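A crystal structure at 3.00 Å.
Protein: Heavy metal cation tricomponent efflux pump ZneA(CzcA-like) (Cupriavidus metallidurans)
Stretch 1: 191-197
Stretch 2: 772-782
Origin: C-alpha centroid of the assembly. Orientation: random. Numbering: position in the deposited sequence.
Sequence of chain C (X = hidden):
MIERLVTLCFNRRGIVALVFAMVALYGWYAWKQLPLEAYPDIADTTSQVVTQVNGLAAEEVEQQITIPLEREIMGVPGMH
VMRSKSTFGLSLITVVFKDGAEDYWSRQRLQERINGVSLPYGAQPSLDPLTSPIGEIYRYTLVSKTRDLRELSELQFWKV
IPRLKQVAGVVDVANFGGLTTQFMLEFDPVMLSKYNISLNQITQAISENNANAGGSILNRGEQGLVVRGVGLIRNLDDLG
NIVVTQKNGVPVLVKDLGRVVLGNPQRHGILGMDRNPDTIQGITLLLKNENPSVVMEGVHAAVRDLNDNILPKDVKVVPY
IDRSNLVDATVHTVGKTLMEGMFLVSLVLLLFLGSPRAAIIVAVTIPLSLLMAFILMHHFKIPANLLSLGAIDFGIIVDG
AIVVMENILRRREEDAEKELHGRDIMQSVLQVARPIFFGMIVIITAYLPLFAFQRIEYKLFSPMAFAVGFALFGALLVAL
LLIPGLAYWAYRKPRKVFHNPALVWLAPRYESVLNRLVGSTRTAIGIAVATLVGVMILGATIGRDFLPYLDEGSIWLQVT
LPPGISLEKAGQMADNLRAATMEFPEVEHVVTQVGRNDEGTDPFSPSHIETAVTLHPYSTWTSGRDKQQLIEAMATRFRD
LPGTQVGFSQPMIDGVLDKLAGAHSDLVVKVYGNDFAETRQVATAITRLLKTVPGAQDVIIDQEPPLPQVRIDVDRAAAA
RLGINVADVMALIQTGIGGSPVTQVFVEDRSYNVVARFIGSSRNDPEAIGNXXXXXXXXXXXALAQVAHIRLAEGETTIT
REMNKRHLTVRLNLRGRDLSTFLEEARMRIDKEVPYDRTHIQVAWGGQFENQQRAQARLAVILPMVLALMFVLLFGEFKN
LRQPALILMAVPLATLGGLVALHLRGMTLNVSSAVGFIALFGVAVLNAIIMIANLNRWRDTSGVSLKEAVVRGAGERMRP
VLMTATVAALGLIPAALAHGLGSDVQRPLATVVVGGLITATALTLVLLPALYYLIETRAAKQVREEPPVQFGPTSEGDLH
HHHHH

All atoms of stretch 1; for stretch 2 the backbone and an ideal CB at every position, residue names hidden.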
ATOM      1  N   MET C 191     -55.213 -23.095   9.467  1.00111.43           N
ATOM      2  CA  MET C 191     -54.713 -24.464   9.399  1.00109.81           C
ATOM      3  C   MET C 191     -53.320 -24.585  10.023  1.00104.69           C
ATOM      4  O   MET C 191     -52.528 -25.450   9.649  1.00102.73           O
ATOM      5  CB  MET C 191     -54.726 -24.985   7.957  1.00110.49           C
ATOM      6  CG  MET C 191     -56.125 -25.093   7.345  1.00115.37           C
ATOM      7  SD  MET C 191     -57.241 -26.236   8.204  1.00 82.43           S
ATOM      8  CE  MET C 191     -58.786 -25.912   7.354  1.00 76.55           C
ATOM      9  N   LEU C 192     -53.033 -23.703  10.976  1.00101.30           N
ATOM     10  CA  LEU C 192     -51.828 -23.794  11.792  1.00 96.49           C
ATOM     11  C   LEU C 192     -52.244 -23.958  13.244  1.00103.27           C
ATOM     12  O   LEU C 192     -51.426 -24.264  14.113  1.00101.40           O
ATOM     13  CB  LEU C 192     -50.986 -22.533  11.642  1.00 86.98           C
ATOM     14  CG  LEU C 192     -50.121 -22.445  10.392  1.00 86.76           C
ATOM     15  CD1 LEU C 192     -49.536 -21.054  10.265  1.00 93.54           C
ATOM     16  CD2 LEU C 192     -49.017 -23.486  10.457  1.00 83.79           C
ATOM     17  N   SER C 193     -53.533 -23.744  13.485  1.00107.49           N
ATOM     18  CA  SER C 193     -54.116 -23.793  14.820  1.00111.39           C
ATOM     19  C   SER C 193     -53.853 -25.113  15.543  1.00110.18           C
ATOM     20  O   SER C 193     -52.977 -25.191  16.403  1.00107.08           O
ATOM     21  CB  SER C 193     -55.621 -23.517  14.737  1.00115.28           C
ATOM     22  OG  SER C 193     -56.209 -24.212  13.648  1.00116.74           O
ATOM     23  N   LYS C 194     -54.615 -26.144  15.190  1.00110.65           N
ATOM     24  CA  LYS C 194     -54.472 -27.452  15.824  1.00109.66           C
ATOM     25  C   LYS C 194     -53.591 -28.382  14.991  1.00108.70           C
ATOM     26  O   LYS C 194     -53.986 -29.499  14.654  1.00110.77           O
ATOM     27  CB  LYS C 194     -55.843 -28.093  16.061  1.00103.01           C
ATOM     28  CG  LYS C 194     -56.775 -27.277  16.943  1.00 94.93           C
ATOM     29  CD  LYS C 194     -57.828 -26.557  16.116  1.00 91.65           C
ATOM     30  CE  LYS C 194     -58.778 -27.542  15.453  1.00 88.60           C
ATOM     31  NZ  LYS C 194     -59.802 -26.862  14.611  1.00 84.08           N
ATOM     32  N   TYR C 195     -52.394 -27.912  14.658  1.00 96.26           N
ATOM     33  CA  TYR C 195     -51.480 -28.681  13.831  1.00 85.42           C
ATOM     34  C   TYR C 195     -50.100 -28.726  14.473  1.00 88.07           C
ATOM     35  O   TYR C 195     -49.227 -29.479  14.045  1.00 84.39           O
ATOM     36  CB  TYR C 195     -51.424 -28.092  12.420  1.00 80.61           C
ATOM     37  CG  TYR C 195     -52.729 -28.252  11.666  1.00 80.60           C
ATOM     38  CD1 TYR C 195     -52.883 -29.247  10.710  1.00 81.80           C
ATOM     39  CD2 TYR C 195     -53.812 -27.417  11.921  1.00 72.02           C
ATOM     40  CE1 TYR C 195     -54.076 -29.401  10.025  1.00 80.60           C
ATOM     41  CE2 TYR C 195     -55.008 -27.565  11.245  1.00 66.45           C
ATOM     42  CZ  TYR C 195     -55.136 -28.557  10.296  1.00 71.03           C
ATOM     43  OH  TYR C 195     -56.324 -28.708   9.616  1.00 63.20           O
ATOM     44  N   ASN C 196     -49.924 -27.910  15.507  1.00 97.51           N
ATOM     45  CA  ASN C 196     -48.711 -27.903  16.325  1.00105.55           C
ATOM     46  C   ASN C 196     -47.378 -27.811  15.580  1.00104.71           C
ATOM     47  O   ASN C 196     -46.335 -28.152  16.133  1.00113.79           O
ATOM     48  CB  ASN C 196     -48.695 -29.098  17.284  1.00118.73           C
ATOM     49  CG  ASN C 196     -49.492 -28.840  18.549  1.00128.58           C
ATOM     50  OD1 ASN C 196     -50.407 -28.014  18.566  1.00128.33           O
ATOM     51  ND2 ASN C 196     -49.143 -29.545  19.620  1.00133.52           N
ATOM     52  N   ILE C 197     -47.410 -27.358  14.330  1.00 93.00           N
ATOM     53  CA  ILE C 197     -46.170 -27.051  13.626  1.00 77.80           C
ATOM     54  C   ILE C 197     -45.995 -25.544  13.560  1.00 75.43           C
ATOM     55  O   ILE C 197     -46.883 -24.824  13.105  1.00 60.43           O
ATOM     56  CB  ILE C 197     -46.118 -27.648  12.209  1.00 64.45           C
ATOM     57  CG1 ILE C 197     -46.277 -29.167  12.267  1.00 54.97           C
ATOM     58  CG2 ILE C 197     -44.799 -27.303  11.546  1.00 55.36           C
ATOM     59  CD1 ILE C 197     -45.250 -29.840  13.138  1.00 54.24           C
ATOM     60  N   UNK C 772     -54.546 -13.642  15.458  1.00 63.19           N
ATOM     61  CA  UNK C 772     -53.976 -14.886  14.957  1.00 56.13           C
ATOM     62  C   UNK C 772     -53.275 -15.612  16.093  1.00 66.91           C
ATOM     63  O   UNK C 772     -52.880 -14.992  17.081  1.00 33.96           O
ATOM     64  CB  UNK C 772     -53.006 -14.621  13.804  1.00 56.13           C
ATOM     65  N   UNK C 773     -53.136 -16.924  15.946  1.00 84.84           N
ATOM     66  CA  UNK C 773     -52.752 -17.776  17.062  1.00 85.38           C
ATOM     67  C   UNK C 773     -51.373 -18.421  16.903  1.00 82.48           C
ATOM     68  O   UNK C 773     -50.773 -18.396  15.828  1.00 77.53           O
ATOM     69  CB  UNK C 773     -53.804 -18.871  17.246  1.00 85.38           C
ATOM     70  N   UNK C 774     -50.889 -18.995  18.001  1.00 80.68           N
ATOM     71  CA  UNK C 774     -49.632 -19.727  18.036  1.00 71.02           C
ATOM     72  C   UNK C 774     -49.701 -20.757  19.166  1.00 77.36           C
ATOM     73  O   UNK C 774     -50.162 -20.449  20.266  1.00 75.21           O
ATOM     74  CB  UNK C 774     -48.447 -18.778  18.225  1.00 71.02           C
ATOM     75  N   UNK C 775     -49.256 -21.980  18.894  1.00 86.07           N
ATOM     76  CA  UNK C 775     -49.399 -23.070  19.859  1.00 95.59           C
ATOM     77  C   UNK C 775     -48.517 -22.913  21.100  1.00 97.87           C
ATOM     78  O   UNK C 775     -47.650 -22.040  21.154  1.00 99.64           O
ATOM     79  CB  UNK C 775     -49.074 -24.400  19.176  1.00 95.59           C
ATOM     80  N   UNK C 776     -48.748 -23.767  22.094  1.00 93.97           N
ATOM     81  CA  UNK C 776     -48.061 -23.662  23.378  1.00 92.75           C
ATOM     82  C   UNK C 776     -47.429 -24.984  23.803  1.00100.74           C
ATOM     83  O   UNK C 776     -47.183 -25.864  22.975  1.00109.06           O
ATOM     84  CB  UNK C 776     -49.037 -23.186  24.456  1.00 92.75           C
ATOM     85  N   UNK C 777     -47.169 -25.112  25.103  1.00 94.20           N
ATOM     86  CA  UNK C 777     -46.565 -26.322  25.656  1.00 90.70           C
ATOM     87  C   UNK C 777     -47.611 -27.398  25.939  1.00 94.03           C
ATOM     88  O   UNK C 777     -47.287 -28.581  26.036  1.00 93.07           O
ATOM     89  CB  UNK C 777     -45.800 -25.989  26.939  1.00 90.70           C
ATOM     90  N   UNK C 778     -48.865 -26.976  26.072  1.00 99.31           N
ATOM     91  CA  UNK C 778     -49.966 -27.894  26.339  1.00106.47           C
ATOM     92  C   UNK C 778     -50.534 -28.514  25.066  1.00119.82           C
ATOM     93  O   UNK C 778     -51.505 -29.270  25.113  1.00121.51           O
ATOM     94  CB  UNK C 778     -51.078 -27.165  27.096  1.00106.47           C
ATOM     95  N   UNK C 779     -49.924 -28.187  23.930  1.00132.41           N
ATOM     96  CA  UNK C 779     -50.332 -28.743  22.653  1.00140.09           C
ATOM     97  C   UNK C 779     -51.660 -28.202  22.158  1.00138.51           C
ATOM     98  O   UNK C 779     -52.460 -28.934  21.575  1.00139.72           O
ATOM     99  CB  UNK C 779     -50.411 -30.267  22.757  1.00140.09           C
ATOM    100  N   UNK C 780     -51.894 -26.915  22.392  1.00130.27           N
ATOM    101  CA  UNK C 780     -53.129 -26.274  21.961  1.00120.03           C
ATOM    102  C   UNK C 780     -52.885 -24.811  21.614  1.00 99.96           C
ATOM    103  O   UNK C 780     -52.054 -24.151  22.235  1.00103.63           O
ATOM    104  CB  UNK C 780     -54.200 -26.390  23.048  1.00120.03           C
ATOM    105  N   UNK C 781     -53.616 -24.315  20.620  1.00 79.35           N
ATOM    106  CA  UNK C 781     -53.448 -22.946  20.141  1.00 81.83           C
ATOM    107  C   UNK C 781     -53.619 -21.893  21.238  1.00 73.33           C
ATOM    108  O   UNK C 781     -54.372 -22.091  22.194  1.00 76.45           O
ATOM    109  CB  UNK C 781     -54.448 -22.673  19.015  1.00 81.83           C
ATOM    110  N   UNK C 782     -52.906 -20.778  21.094  1.00 67.05           N
ATOM    111  CA  UNK C 782     -53.022 -19.642  22.007  1.00 66.73           C
ATOM    112  C   UNK C 782     -52.973 -18.334  21.225  1.00 66.51           C
ATOM    113  O   UNK C 782     -52.015 -18.079  20.499  1.00 70.24           O
ATOM    114  CB  UNK C 782     -51.912 -19.677  23.059  1.00 66.73           C
TER

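Stretch 1 lies against the hairpin of stretch 2 with no hydrogen bond between them; the side chains that meet stretch 1 do so by packing. Position 772 has nothing of stretch 1 within 5.5 Å of its ideal CB, so the contact sets no preference; the residue is Leu 772.

At position 773 the backbone is extended and CA-to-CB points toward stretch 1, with the ideal CB 5.5 Å from Ser 193 CA. That leaves room for a small or medium side chain, and valine, threonine or isoleucine would suit a strand here. The residue is Thr 773, whose CG2 lies 4.1 Å from Ser 193 CA. Position 774 points away, leaving its side chain free of stretch 1, and its backbone pairs across the hairpin through N and O of 774 with O and N of 782, both at 2.9 Å. It is Leu 774.

Position 775 points toward stretch 1 again, its ideal CB 3.9 Å from Asn 196 OD1 and 4.9 Å from Ser 193 O. Two acceptors so near would favour a compact residue: serine or threonine, with a hydroxyl to offer, or alanine or valine. Thr 775 is found, but with chi1 in p it is the methyl that meets them: CG2 is 3.2 Å from Asn 196 OD1 and 3.3 Å from Ser 193 O, while the hydroxyl sits apart from both.

Positions 776, 777 and 778 point away and would accept many residues, including those common in turns; they are Ala 776, Ala 777 and Asn 778. At 779 phi/psi is 72/38, and positive phi favours glycine, with asparagine a possible alternative. The ideal CB would fall 3.5 Å from Asn 196 ND2, close but tolerable, so the case for glycine rests on phi. The residue is Gly 779, and Gly 779 CA lies 3.4 Å from Asn 196 ND2, a plain packing contact.

Position 780 turns away, so the contact asks little of it, and the residue is Ala 780.

At 781 CA-to-CB points toward stretch 1, the ideal CB 3.9 Å from Ser 193 O and 5.2 Å from Lys 194 N. The lysine side chain runs alongside, offering aliphatic carbons to a longer partner, so an aromatic, a polar chain or a medium aliphatic would all fit. His 781, chi1 in p, sets the edge of its ring beside that chain, ND1 4.0 Å from Lys 194 CG.

Position 782 is out of reach of stretch 1; it is Val 782.

Stretch 2, residues 772-782: LTLTAANGAHV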
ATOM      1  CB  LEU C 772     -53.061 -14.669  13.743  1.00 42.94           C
ATOM      2  CG  LEU C 772     -51.979 -13.596  13.722  1.00 42.23           C
ATOM      3  CD1 LEU C 772     -50.818 -13.957  14.626  1.00 49.57           C
ATOM      4  CD2 LEU C 772     -51.502 -13.384  12.304  1.00 34.25           C
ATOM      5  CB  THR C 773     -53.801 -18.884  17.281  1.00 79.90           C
ATOM      6  OG1 THR C 773     -53.661 -19.441  18.594  1.00 66.92           O
ATOM      7  CG2 THR C 773     -53.638 -19.977  16.233  1.00 87.26           C
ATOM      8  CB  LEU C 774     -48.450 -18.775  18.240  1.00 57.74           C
ATOM      9  CG  LEU C 774     -48.315 -18.040  19.576  1.00 53.81           C
ATOM     10  CD1 LEU C 774     -46.864 -17.678  19.849  1.00 50.16           C
ATOM     11  CD2 LEU C 774     -49.180 -16.791  19.607  1.00 61.74           C
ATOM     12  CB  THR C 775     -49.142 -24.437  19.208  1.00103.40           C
ATOM     13  OG1 THR C 775     -47.912 -24.391  18.477  1.00106.22           O
ATOM     14  CG2 THR C 775     -50.272 -24.787  18.255  1.00109.29           C
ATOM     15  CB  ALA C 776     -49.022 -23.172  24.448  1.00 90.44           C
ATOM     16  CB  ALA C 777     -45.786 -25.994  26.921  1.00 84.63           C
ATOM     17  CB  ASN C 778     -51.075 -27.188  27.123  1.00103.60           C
ATOM     18  CG  ASN C 778     -51.398 -25.817  26.565  1.00101.95           C
ATOM     19  OD1 ASN C 778     -52.092 -25.691  25.557  1.00105.60           O
ATOM     20  ND2 ASN C 778     -50.891 -24.778  27.221  1.00 96.78           N
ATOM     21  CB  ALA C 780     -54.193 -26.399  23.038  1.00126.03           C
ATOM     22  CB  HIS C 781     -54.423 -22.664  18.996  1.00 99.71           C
ATOM     23  CG  HIS C 781     -55.864 -22.798  19.381  1.00115.87           C
ATOM     24  ND1 HIS C 781     -56.589 -23.949  19.159  1.00121.53           N
ATOM     25  CD2 HIS C 781     -56.713 -21.926  19.976  1.00118.65           C
ATOM     26  CE1 HIS C 781     -57.824 -23.781  19.600  1.00120.75           C
ATOM     27  NE2 HIS C 781     -57.925 -22.563  20.101  1.00119.54           N
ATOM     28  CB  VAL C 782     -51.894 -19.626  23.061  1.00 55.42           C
ATOM     29  CG1 VAL C 782     -51.859 -18.292  23.778  1.00 49.37           C
ATOM     30  CG2 VAL C 782     -52.080 -20.749  24.063  1.00 60.10           C
TER
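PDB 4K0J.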